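Local coordinates for NAD(P)H-flavin oxidoreductase (Agrobacterium tumefaciens str. C58, PDB 2FRE), which binds FMN and, as a member of the nitroreductase family, probably passes electrons from NAD(P)H to flavin or other acceptors, at the interface of chains A and B. Coordinates in Å, arbitrary orientation; residue numbers count along the deposited sequence, not the author numbering. Chains: chain A/B, NAD(P)H-flavin oxidoreductase.

The interface of chains A and B. Residues chain A 56, 148-150, 153; chain B 195, 198.
The C-terminal tail of chain B lies against the flavoprotein core of chain A, consistent with the C-terminal arm exchange of nitroreductase-family dimers, and presses B:Phe195 and B:Lys198 onto the strands 55-61 and 153-162 and the loop before the latter. B:Phe195 is the main plug: its CG stands opposite the backbone N (chi1 -167°), which carries the ring away from the tail and in among A:Pro150, A:Phe153 and A:Arg56. A:Pro150 caps one face, its CD sitting 3.5 Å above the ring centre in a CH-pi contact. The two phenylalanines meet edge to face, planes 63° apart, with B:Phe195 CZ set over the rim of the A:Phe153 ring, 3.9 Å from A:Phe153 CE1. Beside that contact, the aliphatic CG of A:Arg56 lies 3.8 Å from B:Phe195 CE1, along the same outer rim of the ring. At the root of the side chain, B:Phe195 CB packs 3.5 Å from the carbonyl O of A:Asp148; a water 2.6 Å from that same O lies 3.2 Å from the carbonyl O of B:Phe195, bridging the two backbones. B:Lys198, bent at chi2, chi3 and chi4, curls past the edge of B:Phe195 and sets its CD 3.4 Å from A:Phe153 CZ, at the end of that ring. Its CE meets the A:Arg56 guanidinium at the edge, while B:Lys198 NZ comes 3.1 Å from A:Arg56 NE, a pairing of two normally cationic groups that is probably unfavourable unless the lysine is neutral or nearby anions offset the charge.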
# COMPACT_ATOMS: atom_id res chain seq x y z
N ARG A 56 -2.23 -11.01 6.44
CA ARG A 56 -1.52 -11.88 7.35
C ARG A 56 -0.05 -11.92 6.93
O ARG A 56 0.27 -11.71 5.75
CB ARG A 56 -2.09 -13.30 7.33
CG ARG A 56 -3.58 -13.39 7.59
CD ARG A 56 -3.95 -13.08 9.03
NE ARG A 56 -5.36 -13.38 9.27
CZ ARG A 56 -6.37 -12.52 9.05
NH1 ARG A 56 -6.16 -11.30 8.60
NH2 ARG A 56 -7.61 -12.90 9.30
N ASP A 148 1.03 -24.05 5.58
CA ASP A 148 -0.29 -24.35 6.16
C ASP A 148 -1.24 -23.17 6.03
O ASP A 148 -1.94 -22.82 6.98
CB ASP A 148 -0.18 -24.74 7.63
CG ASP A 148 0.67 -25.97 7.85
OD1 ASP A 148 0.58 -26.90 7.01
OD2 ASP A 148 1.44 -26.01 8.85
N ILE A 149 -1.25 -22.55 4.86
CA ILE A 149 -2.14 -21.43 4.64
C ILE A 149 -3.53 -22.01 4.37
O ILE A 149 -3.66 -22.87 3.50
CB ILE A 149 -1.65 -20.55 3.50
CG1 ILE A 149 -0.32 -19.91 3.93
CG2 ILE A 149 -2.72 -19.49 3.14
CD1 ILE A 149 0.44 -19.31 2.83
N PRO A 150 -4.55 -21.55 5.13
CA PRO A 150 -5.89 -22.11 4.98
C PRO A 150 -6.55 -21.67 3.70
O PRO A 150 -6.09 -20.73 3.06
CB PRO A 150 -6.66 -21.54 6.19
CG PRO A 150 -5.64 -20.80 7.01
CD PRO A 150 -4.53 -20.47 6.12
N PHE A 153 -7.30 -17.89 1.71
CA PHE A 153 -6.20 -16.94 1.90
C PHE A 153 -5.29 -16.97 0.70
O PHE A 153 -4.90 -18.04 0.24
CB PHE A 153 -5.42 -17.28 3.17
CG PHE A 153 -6.16 -16.92 4.44
CD1 PHE A 153 -5.92 -15.70 5.06
CD2 PHE A 153 -7.10 -17.78 4.98
CE1 PHE A 153 -6.58 -15.34 6.20
CE2 PHE A 153 -7.78 -17.42 6.13
CZ PHE A 153 -7.52 -16.19 6.74
N PHE B 195 1.70 -20.52 9.14
CA PHE B 195 0.40 -19.87 9.38
C PHE B 195 -0.29 -20.61 10.52
O PHE B 195 -0.60 -21.80 10.39
CB PHE B 195 -0.45 -19.91 8.10
CG PHE B 195 -1.67 -19.01 8.13
CD1 PHE B 195 -1.76 -17.92 7.30
CD2 PHE B 195 -2.73 -19.28 8.99
CE1 PHE B 195 -2.88 -17.10 7.32
CE2 PHE B 195 -3.85 -18.46 9.01
CZ PHE B 195 -3.93 -17.36 8.17
N LYS B 198 -6.36 -17.95 13.24
CA LYS B 198 -7.79 -18.22 13.00
C LYS B 198 -8.44 -18.72 14.27
O LYS B 198 -8.74 -17.91 15.16
CB LYS B 198 -8.06 -19.16 11.81
CG LYS B 198 -7.31 -18.79 10.50
CD LYS B 198 -7.88 -17.61 9.78
CE LYS B 198 -7.46 -16.22 10.33
NZ LYS B 198 -6.07 -15.98 10.74
O HOH W 1 -3.24 -23.17 9.21